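Local coordinates for free methionine-R-sulfoxide reductase (Saccharomyces cerevisiae, PDB 1F5M), which reduces the R enantiomer of free methionine sulfoxide to methionine, a thioredoxin-linked reaction that helps protect yeast against oxidative stress, at residues B[17-20]-B[21-25]; B[52-55]-B[56-60]; B[159-162]-B[163-167]; B[171-174]-B[175-179]. One frame throughout, in Å; residues are numbered along the deposited sequence.

Contact 1. Residues B[17-20]-B[21-25]; sequences SNLN and KEEIL
Leu19 and Asn20 meet Glu23 and Ile24 where the loop enters helix 21-36: Asn20 is the N-cap residue, and Leu19 and Ile24 form a hydrophobic staple. At Lys21 the contact is slight: CB lies against the Asn20 carbonyl carbon, and the extended chain carries NZ away from the loop to Asp162 on helix 160-176. Glu22 also leans that way, against Val161 and Phe165.

Glu23 makes the side-chain hydrogen bond of the contact. Its CG stands beside the backbone N (chi1 -68°) and the extended chain crosses Leu19 at about a right angle; OE1 receives the backbone N-H of Asn20 at 3.2 Å, N to OE1, through the lone pair turned away from its other oxygen. The same OE1 lies 3.3 Å from Leu19 CB and 3.4 Å from Leu19 CD2, so the carboxylate rests on aliphatic carbon as well.

Ile24 closes the first turn. Its N-H points almost straight (167°) at Asn20 O. With CG1 anti to the carbonyl carbon (chi1 -66°), the longer branch swings back toward the loop, where CG1 meets Leu19 CB at 3.7 Å and CD1 ends 3.6 Å from Leu19 O.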
loop_
_atom_site.group_PDB
_atom_site.type_symbol
_atom_site.label_atom_id
_atom_site.label_comp_id
_atom_site.label_asym_id
_atom_site.label_seq_id
_atom_site.Cartn_x
_atom_site.Cartn_y
_atom_site.Cartn_z
ATOM N N SER B 17 -1.068 22.750 -1.070
ATOM C CA SER B 17 0.374 22.634 -0.882
ATOM C C SER B 17 0.913 23.951 -0.340
ATOM O O SER B 17 2.132 24.093 -0.160
ATOM C CB SER B 17 1.052 22.294 -2.212
ATOM O OG SER B 17 0.729 23.270 -3.210
ATOM N N ASN B 18 0.013 24.911 -0.072
ATOM C CA ASN B 18 0.407 26.219 0.475
ATOM C C ASN B 18 0.419 26.197 1.981
ATOM O O ASN B 18 0.713 27.201 2.611
ATOM C CB ASN B 18 -0.518 27.365 0.035
ATOM C CG ASN B 18 -0.345 27.740 -1.422
ATOM O OD1 ASN B 18 0.766 27.700 -1.962
ATOM N ND2 ASN B 18 -1.447 28.134 -2.068
ATOM N N LEU B 19 0.056 25.066 2.568
ATOM C CA LEU B 19 0.123 24.941 4.025
ATOM C C LEU B 19 1.616 24.763 4.284
ATOM O O LEU B 19 2.325 24.219 3.423
ATOM C CB LEU B 19 -0.591 23.687 4.504
ATOM C CG LEU B 19 -2.076 23.515 4.176
ATOM C CD1 LEU B 19 -2.519 22.135 4.658
ATOM C CD2 LEU B 19 -2.883 24.640 4.843
ATOM N N ASN B 20 2.102 25.228 5.437
ATOM C CA ASN B 20 3.518 25.066 5.765
ATOM C C ASN B 20 3.738 23.675 6.362
ATOM O O ASN B 20 2.802 23.057 6.858
ATOM C CB ASN B 20 3.951 26.134 6.759
ATOM C CG ASN B 20 3.110 26.135 8.034
ATOM O OD1 ASN B 20 2.597 27.183 8.436
ATOM N ND2 ASN B 20 2.978 24.979 8.677
ATOM N N LYS B 21 4.976 23.198 6.333
ATOM C CA LYS B 21 5.296 21.871 6.822
ATOM C C LYS B 21 4.745 21.484 8.216
ATOM O O LYS B 21 4.236 20.373 8.393
ATOM C CB LYS B 21 6.821 21.662 6.757
ATOM C CG LYS B 21 7.271 20.228 7.056
ATOM C CD LYS B 21 8.728 20.056 6.722
ATOM C CE LYS B 21 9.162 18.607 6.853
ATOM N NZ LYS B 21 10.580 18.437 6.387
ATOM N N GLU B 22 4.825 22.377 9.205
ATOM C CA GLU B 22 4.293 22.022 10.518
ATOM C C GLU B 22 2.802 21.726 10.439
ATOM O O GLU B 22 2.325 20.783 11.061
ATOM C CB GLU B 22 4.563 23.135 11.547
ATOM C CG GLU B 22 6.058 23.579 11.605
ATOM C CD GLU B 22 7.075 22.405 11.620
ATOM O OE1 GLU B 22 7.093 21.652 12.630
ATOM O OE2 GLU B 22 7.861 22.247 10.630
ATOM N N GLU B 23 2.064 22.526 9.676
ATOM C CA GLU B 23 0.608 22.318 9.534
ATOM C C GLU B 23 0.300 20.965 8.899
ATOM O O GLU B 23 -0.584 20.230 9.353
ATOM C CB GLU B 23 -0.030 23.376 8.623
ATOM C CG GLU B 23 -0.066 24.788 9.147
ATOM C CD GLU B 23 -0.896 25.703 8.245
ATOM O OE1 GLU B 23 -0.547 25.845 7.044
ATOM O OE2 GLU B 23 -1.905 26.279 8.737
ATOM N N ILE B 24 1.009 20.672 7.807
ATOM C CA ILE B 24 0.826 19.436 7.069
ATOM C C ILE B 24 1.101 18.202 7.933
ATOM O O ILE B 24 0.343 17.241 7.938
ATOM C CB ILE B 24 1.739 19.435 5.818
ATOM C CG1 ILE B 24 1.277 20.534 4.859
ATOM C CG2 ILE B 24 1.731 18.071 5.147
ATOM C CD1 ILE B 24 2.090 20.603 3.592
ATOM N N LEU B 25 2.173 18.228 8.692
ATOM C CA LEU B 25 2.499 17.071 9.506
ATOM C C LEU B 25 1.582 16.956 10.709
ATOM O O LEU B 25 1.263 15.837 11.182
ATOM C CB LEU B 25 3.972 17.154 9.947
ATOM C CG LEU B 25 4.968 17.248 8.776
ATOM C CD1 LEU B 25 6.403 17.214 9.287
ATOM C CD2 LEU B 25 4.722 16.102 7.826
#

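Contact 2. Residues B[52-55]-B[56-60]; sequences LIWH and AYKSL
Backbone bonds tie Leu52, Ile53, Trp54 and His55 to Ala56, Tyr57, Lys58 and Ser59 in regular i to i+4 order. The straightest is Tyr57 N to Ile53 O (173°), while Ser59 N approaches His55 O well tilted from the carbonyl plane. At the helix end Ser59 OG also donates to Ala56 O at 3.0 Å, and that oxygen takes Leu60 N as well, a double grip on the last turn.

The apolar packing runs down two sides. Ile53 and Tyr57 lie alongside each other, Ile53 CG2 being 4.0 Å from Tyr57 CD1; both press on strands 64-72 and 144-152, as befits a helix laid against the antiparallel sheet of a GAF fold. Ile53 O sits at the edge of the Tyr57 ring, in its plane.

On the other side, Lys58 CG lies 3.4 Å from Trp54 NE1, and the bend beyond it (chi2 -50°) brings CE to 3.7 Å from Trp54 CZ2, while NZ continues to Ile64 O. Trp54 CD1 also lies 3.8 Å above the His55 ring, over its centre. With an alanine here instead of Trp54, the Lys58 methylenes and that His55 face would probably lose their packing partner, leaving the lysine chain less fixed short of NZ.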
loop_
_atom_site.group_PDB
_atom_site.type_symbol
_atom_site.label_atom_id
_atom_site.label_comp_id
_atom_site.label_asym_id
_atom_site.label_seq_id
_atom_site.Cartn_x
_atom_site.Cartn_y
_atom_site.Cartn_z
ATOM N N LEU B 52 -1.011 8.603 3.724
ATOM C CA LEU B 52 -0.928 9.896 4.414
ATOM C C LEU B 52 0.512 10.425 4.235
ATOM O O LEU B 52 0.725 11.559 3.750
ATOM C CB LEU B 52 -1.234 9.721 5.933
ATOM C CG LEU B 52 -2.723 9.574 6.304
ATOM C CD1 LEU B 52 -2.933 9.384 7.834
ATOM C CD2 LEU B 52 -3.455 10.853 5.815
ATOM N N ILE B 53 1.480 9.565 4.516
ATOM C CA ILE B 53 2.902 9.950 4.437
ATOM C C ILE B 53 3.293 10.333 3.012
ATOM O O ILE B 53 3.893 11.374 2.786
ATOM C CB ILE B 53 3.789 8.803 4.923
ATOM C CG1 ILE B 53 3.500 8.545 6.409
ATOM C CG2 ILE B 53 5.283 9.122 4.685
ATOM C CD1 ILE B 53 4.056 7.248 6.902
ATOM N N TRP B 54 2.856 9.520 2.052
ATOM C CA TRP B 54 3.185 9.721 0.656
ATOM C C TRP B 54 2.712 11.109 0.195
ATOM O O TRP B 54 3.486 11.891 -0.353
ATOM C CB TRP B 54 2.492 8.629 -0.231
ATOM C CG TRP B 54 2.686 8.930 -1.723
ATOM C CD1 TRP B 54 1.992 9.831 -2.477
ATOM C CD2 TRP B 54 3.709 8.414 -2.555
ATOM N NE1 TRP B 54 2.524 9.911 -3.732
ATOM C CE2 TRP B 54 3.583 9.046 -3.816
ATOM C CE3 TRP B 54 4.746 7.479 -2.361
ATOM C CZ2 TRP B 54 4.448 8.770 -4.895
ATOM C CZ3 TRP B 54 5.612 7.203 -3.432
ATOM C CH2 TRP B 54 5.451 7.851 -4.690
ATOM N N HIS B 55 1.419 11.389 0.387
ATOM C CA HIS B 55 0.852 12.650 -0.036
ATOM C C HIS B 55 1.392 13.856 0.710
ATOM O O HIS B 55 1.525 14.928 0.115
ATOM C CB HIS B 55 -0.664 12.579 0.053
ATOM C CG HIS B 55 -1.260 11.648 -0.959
ATOM N ND1 HIS B 55 -1.456 12.009 -2.284
ATOM C CD2 HIS B 55 -1.570 10.335 -0.878
ATOM C CE1 HIS B 55 -1.851 10.953 -2.970
ATOM N NE2 HIS B 55 -1.922 9.920 -2.139
ATOM N N ALA B 56 1.662 13.708 1.993
ATOM C CA ALA B 56 2.249 14.825 2.752
ATOM C C ALA B 56 3.586 15.232 2.123
ATOM O O ALA B 56 3.840 16.429 1.853
ATOM C CB ALA B 56 2.488 14.436 4.203
ATOM N N TYR B 57 4.458 14.260 1.901
ATOM C CA TYR B 57 5.749 14.615 1.325
ATOM C C TYR B 57 5.662 15.126 -0.095
ATOM O O TYR B 57 6.480 15.962 -0.493
ATOM C CB TYR B 57 6.741 13.451 1.431
ATOM C CG TYR B 57 7.335 13.439 2.809
ATOM C CD1 TYR B 57 6.708 12.749 3.843
ATOM C CD2 TYR B 57 8.423 14.271 3.124
ATOM C CE1 TYR B 57 7.126 12.897 5.164
ATOM C CE2 TYR B 57 8.848 14.426 4.441
ATOM C CZ TYR B 57 8.191 13.744 5.455
ATOM O OH TYR B 57 8.507 13.947 6.776
ATOM N N LYS B 58 4.668 14.661 -0.858
ATOM C CA LYS B 58 4.518 15.128 -2.229
ATOM C C LYS B 58 4.158 16.601 -2.176
ATOM O O LYS B 58 4.656 17.386 -2.978
ATOM C CB LYS B 58 3.393 14.356 -2.985
ATOM C CG LYS B 58 3.868 13.063 -3.690
ATOM C CD LYS B 58 5.110 13.364 -4.535
ATOM C CE LYS B 58 5.638 12.197 -5.379
ATOM N NZ LYS B 58 7.128 12.399 -5.768
ATOM N N SER B 59 3.291 16.987 -1.236
ATOM C CA SER B 59 2.884 18.383 -1.169
ATOM C C SER B 59 3.988 19.262 -0.589
ATOM O O SER B 59 4.048 20.442 -0.923
ATOM C CB SER B 59 1.572 18.548 -0.395
ATOM O OG SER B 59 1.784 18.461 0.980
ATOM N N LEU B 60 4.865 18.696 0.244
ATOM C CA LEU B 60 6.009 19.458 0.802
ATOM C C LEU B 60 7.077 19.595 -0.280
ATOM O O LEU B 60 8.175 20.134 -0.047
ATOM C CB LEU B 60 6.640 18.727 1.986
ATOM C CG LEU B 60 6.209 19.002 3.430
ATOM C CD1 LEU B 60 5.220 20.129 3.517
ATOM C CD2 LEU B 60 5.660 17.745 4.016
#

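Contact 3. Residues B[159-162]-B[163-167]; sequences DHVD and KEFLE
Asp162 sends its backbone oxygen forward to Leu166 N and its carboxylate back to Asp159, with which it forms the capping box that starts helix 160-176, the C-terminal helix of this GAF domain. Followed outward, the Asp162 side chain begins at CB, beside Lys163 N as chain neighbours must be. CG stands anti to the carbonyl carbon (chi1 -64°), which aims the carboxylate at the start of the helix. There OD2 accepts the N-H of Asp159 at 2.9 Å, N to OD2, on its anti side and somewhat out of the carboxylate plane. The other oxygen, OD1, faces the neighbouring helices, where Lys21 and Tyr57 both reach it. A buried carboxylate thus has partners for each of its oxygens.

Asp159 returns the favour: its OD2 takes Val161 N at 2.8 Å and, more weakly, Asp162 N.

Beyond the cap, the first turns pair side chains on separate flanks. Val161 and Phe165 lie side by side, Val161 CG1 being 4.0 Å from Phe165 CD1, and the Phe165 ring goes on to pack against helix 21-36. On another flank His160 and the extended Lys163 point the same way, with His160 CD2 and Lys163 CD 3.8 Å apart; both also touch Ile112 of strand 111-113. Leu166 faces strand 131-138, touching Ile133 and Val135. Its root is snug on the helix: Leu166 CG lies only 3.1 Å from Asp162 O, the oxygen that Leu166 N meets at 2.8 Å.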
loop_
_atom_site.group_PDB
_atom_site.type_symbol
_atom_site.label_atom_id
_atom_site.label_comp_id
_atom_site.label_asym_id
_atom_site.label_seq_id
_atom_site.Cartn_x
_atom_site.Cartn_y
_atom_site.Cartn_z
ATOM N N ASP B 159 15.371 15.609 7.326
ATOM C CA ASP B 159 16.074 16.248 8.437
ATOM C C ASP B 159 15.402 15.852 9.760
ATOM O O ASP B 159 14.444 15.056 9.769
ATOM C CB ASP B 159 16.067 17.764 8.245
ATOM C CG ASP B 159 14.666 18.344 8.223
ATOM O OD1 ASP B 159 14.416 19.310 7.462
ATOM O OD2 ASP B 159 13.825 17.858 8.978
ATOM N N HIS B 160 15.863 16.398 10.870
ATOM C CA HIS B 160 15.283 15.996 12.153
ATOM C C HIS B 160 13.839 16.414 12.471
ATOM O O HIS B 160 13.290 15.960 13.473
ATOM C CB HIS B 160 16.223 16.374 13.294
ATOM C CG HIS B 160 17.424 15.491 13.358
ATOM N ND1 HIS B 160 18.469 15.600 12.472
ATOM C CD2 HIS B 160 17.685 14.401 14.117
ATOM C CE1 HIS B 160 19.323 14.610 12.676
ATOM N NE2 HIS B 160 18.867 13.869 13.669
ATOM N N VAL B 161 13.241 17.293 11.662
ATOM C CA VAL B 161 11.837 17.634 11.862
ATOM C C VAL B 161 11.049 16.410 11.348
ATOM O O VAL B 161 10.007 16.070 11.880
ATOM C CB VAL B 161 11.397 18.865 11.012
ATOM C CG1 VAL B 161 9.869 18.749 10.638
ATOM C CG2 VAL B 161 11.643 20.148 11.800
ATOM N N ASP B 162 11.552 15.759 10.302
ATOM C CA ASP B 162 10.893 14.571 9.760
ATOM C C ASP B 162 10.954 13.464 10.816
ATOM O O ASP B 162 9.984 12.734 11.031
ATOM C CB ASP B 162 11.622 14.111 8.502
ATOM C CG ASP B 162 11.532 15.135 7.398
ATOM O OD1 ASP B 162 10.411 15.643 7.218
ATOM O OD2 ASP B 162 12.557 15.417 6.740
ATOM N N LYS B 163 12.104 13.337 11.459
ATOM C CA LYS B 163 12.292 12.333 12.502
ATOM C C LYS B 163 11.353 12.579 13.669
ATOM O O LYS B 163 10.804 11.629 14.273
ATOM C CB LYS B 163 13.729 12.385 13.050
ATOM C CG LYS B 163 13.897 11.485 14.338
ATOM C CD LYS B 163 15.293 11.626 14.980
ATOM C CE LYS B 163 15.327 10.965 16.363
ATOM N NZ LYS B 163 16.704 11.068 16.897
ATOM N N GLU B 164 11.221 13.858 14.035
ATOM C CA GLU B 164 10.405 14.216 15.168
ATOM C C GLU B 164 8.957 13.833 14.884
ATOM O O GLU B 164 8.327 13.175 15.728
ATOM C CB GLU B 164 10.497 15.716 15.469
ATOM C CG GLU B 164 9.763 16.112 16.729
ATOM C CD GLU B 164 10.084 17.522 17.187
ATOM O OE1 GLU B 164 10.293 17.670 18.396
ATOM O OE2 GLU B 164 10.135 18.479 16.357
ATOM N N PHE B 165 8.430 14.228 13.734
ATOM C CA PHE B 165 7.039 13.865 13.415
ATOM C C PHE B 165 6.857 12.376 13.167
ATOM O O PHE B 165 5.821 11.802 13.548
ATOM C CB PHE B 165 6.493 14.657 12.212
ATOM C CG PHE B 165 5.889 16.021 12.596
ATOM C CD1 PHE B 165 6.607 17.222 12.392
ATOM C CD2 PHE B 165 4.616 16.102 13.200
ATOM C CE1 PHE B 165 6.074 18.479 12.778
ATOM C CE2 PHE B 165 4.055 17.365 13.604
ATOM C CZ PHE B 165 4.784 18.554 13.389
ATOM N N LEU B 166 7.828 11.720 12.537
ATOM C CA LEU B 166 7.619 10.300 12.274
ATOM C C LEU B 166 7.729 9.490 13.557
ATOM O O LEU B 166 7.116 8.420 13.658
ATOM C CB LEU B 166 8.598 9.772 11.240
ATOM C CG LEU B 166 8.412 10.320 9.837
ATOM C CD1 LEU B 166 9.590 9.849 8.947
ATOM C CD2 LEU B 166 7.111 9.817 9.254
ATOM N N GLU B 167 8.513 9.956 14.536
ATOM C CA GLU B 167 8.598 9.195 15.779
ATOM C C GLU B 167 7.301 9.378 16.554
ATOM O O GLU B 167 6.948 8.515 17.327
ATOM C CB GLU B 167 9.829 9.597 16.632
ATOM C CG GLU B 167 11.136 9.094 15.990
ATOM C CD GLU B 167 12.354 9.137 16.902
ATOM O OE1 GLU B 167 12.338 9.917 17.879
ATOM O OE2 GLU B 167 13.338 8.390 16.629
#

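Contact 4. Residues B[171-174]-B[175-179]; sequences KLIN and KSCVF
Ser176 holds OG between its own backbone N and carbonyl carbon (chi1 70°), which turns the hydroxyl back down the helix onto Leu172 O; Ile173 sets CG2 anti to its backbone N, facing the departing chain and the Phe179 ring. The hydroxyl donates to Leu172 O at 2.7 Å, OG to O, from a direction tilted 21° from the carbonyl plane. Its oxygen is also joined to Tyr32 OH of helix 21-36, so one small group ties the last helical turn to a neighbouring helix. An alanine at Ser176 would probably leave Leu172 O with only a weak backbone N-H from this residue, and Tyr32 OH without its mate.

The backbone here is losing its regular bonding. Lys175 N still bonds to Lys171 O, but Ser176 N is shared weakly between Leu172 O and Ile173 O. Ile173 O then takes Cys177 N at 2.8 Å, nearly along the line of its C=O bond, although the N-H itself is bent to 134°.

Past Cys177 the chain runs extended, and Val178 pairs through its backbone with Val40. Ile173 CG2 carries the apolar side: it lies 4.0 Å from Cys177 SG and meets the edge of the Phe179 ring in its plane, 3.8 Å from CZ. The Phe179 ring is itself stacked with Trp42, at the start of helix 42-59. The arrangement is that of a weakly bonded helix C-terminus, its last carbonyls met by a serine hydroxyl and irregular backbone donors, where the C-terminal helix of the GAF domain gives way to an extended tail.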
loop_
_atom_site.group_PDB
_atom_site.type_symbol
_atom_site.label_atom_id
_atom_site.label_comp_id
_atom_site.label_asym_id
_atom_site.label_seq_id
_atom_site.Cartn_x
_atom_site.Cartn_y
_atom_site.Cartn_z
ATOM N N LYS B 171 4.655 6.186 17.527
ATOM C CA LYS B 171 4.049 5.944 18.839
ATOM C C LYS B 171 2.516 5.765 18.733
ATOM O O LYS B 171 1.917 4.946 19.447
ATOM C CB LYS B 171 4.407 7.088 19.792
ATOM C CG LYS B 171 5.850 7.046 20.251
ATOM C CD LYS B 171 6.164 8.255 21.112
ATOM C CE LYS B 171 7.637 8.260 21.527
ATOM N NZ LYS B 171 8.560 8.211 20.324
ATOM N N LEU B 172 1.908 6.502 17.816
ATOM C CA LEU B 172 0.466 6.441 17.601
ATOM C C LEU B 172 0.080 5.119 16.956
ATOM O O LEU B 172 -1.060 4.618 17.135
ATOM C CB LEU B 172 -0.009 7.600 16.691
ATOM C CG LEU B 172 -0.062 9.019 17.230
ATOM C CD1 LEU B 172 -0.601 9.974 16.178
ATOM C CD2 LEU B 172 -0.933 9.046 18.469
ATOM N N ILE B 173 1.013 4.569 16.185
ATOM C CA ILE B 173 0.807 3.302 15.502
ATOM C C ILE B 173 0.871 2.217 16.568
ATOM O O ILE B 173 0.013 1.316 16.621
ATOM C CB ILE B 173 1.917 3.079 14.426
ATOM C CG1 ILE B 173 1.559 3.888 13.175
ATOM C CG2 ILE B 173 2.111 1.592 14.115
ATOM C CD1 ILE B 173 2.605 3.891 12.107
ATOM N N ASN B 174 1.878 2.306 17.431
ATOM C CA ASN B 174 2.009 1.309 18.504
ATOM C C ASN B 174 0.750 1.236 19.391
ATOM O O ASN B 174 0.312 0.138 19.781
ATOM C CB ASN B 174 3.186 1.633 19.402
ATOM C CG ASN B 174 3.226 0.746 20.635
ATOM O OD1 ASN B 174 3.253 1.246 21.764
ATOM N ND2 ASN B 174 3.234 -0.578 20.427
ATOM N N LYS B 175 0.190 2.399 19.728
ATOM C CA LYS B 175 -0.988 2.451 20.598
ATOM C C LYS B 175 -2.278 2.127 19.882
ATOM O O LYS B 175 -3.285 1.814 20.524
ATOM C CB LYS B 175 -1.155 3.846 21.217
ATOM C CG LYS B 175 0.050 4.332 22.004
ATOM C CD LYS B 175 0.250 5.835 21.763
ATOM C CE LYS B 175 -0.624 6.704 22.666
ATOM N NZ LYS B 175 -0.134 6.642 24.099
ATOM N N SER B 176 -2.272 2.231 18.556
ATOM C CA SER B 176 -3.485 1.998 17.790
ATOM C C SER B 176 -3.542 0.654 17.094
ATOM O O SER B 176 -4.612 0.214 16.642
ATOM C CB SER B 176 -3.660 3.128 16.746
ATOM O OG SER B 176 -2.702 3.053 15.699
ATOM N N CYS B 177 -2.402 0.002 16.975
ATOM C CA CYS B 177 -2.372 -1.264 16.279
ATOM C C CYS B 177 -1.969 -2.395 17.185
ATOM O O CYS B 177 -1.267 -2.212 18.186
ATOM C CB CYS B 177 -1.381 -1.219 15.117
ATOM S SG CYS B 177 -1.623 0.102 13.905
ATOM N N VAL B 178 -2.424 -3.579 16.818
ATOM C CA VAL B 178 -2.080 -4.787 17.528
ATOM C C VAL B 178 -1.303 -5.607 16.494
ATOM O O VAL B 178 -1.840 -6.057 15.479
ATOM C CB VAL B 178 -3.326 -5.558 17.984
ATOM C CG1 VAL B 178 -2.924 -6.957 18.438
ATOM C CG2 VAL B 178 -4.002 -4.832 19.151
ATOM N N PHE B 179 -0.020 -5.772 16.733
ATOM C CA PHE B 179 0.809 -6.542 15.822
ATOM C C PHE B 179 0.875 -8.010 16.261
ATOM O O PHE B 179 0.912 -8.895 15.368
ATOM C CB PHE B 179 2.204 -5.931 15.785
ATOM C CG PHE B 179 2.256 -4.633 15.064
ATOM C CD1 PHE B 179 2.145 -3.431 15.753
ATOM C CD2 PHE B 179 2.369 -4.608 13.677
ATOM C CE1 PHE B 179 2.147 -2.214 15.068
ATOM C CE2 PHE B 179 2.371 -3.389 12.974
ATOM C CZ PHE B 179 2.262 -2.198 13.664
#

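How the contacts relate
Contact 1 is the most superficial of the four; contacts 2, 3 and 4 are partly buried. Contacts 3 and 4 are the two ends of helix 160-176, and their chemistry differs accordingly: carboxylates meet backbone N-H groups at its start, a hydroxyl meets a carbonyl at its finish. Contact 1 is likewise a helix start, whereas contact 2 is mostly regular helix reaching its end. The first three meet: Asp162 OD1 of contact 3 lies 2.9 Å from Lys21 NZ of contact 1 and 2.6 Å from Tyr57 OH of contact 2, and Ile24 packs on Leu60. Contact 4 sits apart, about 25 Å from contact 1 between centres.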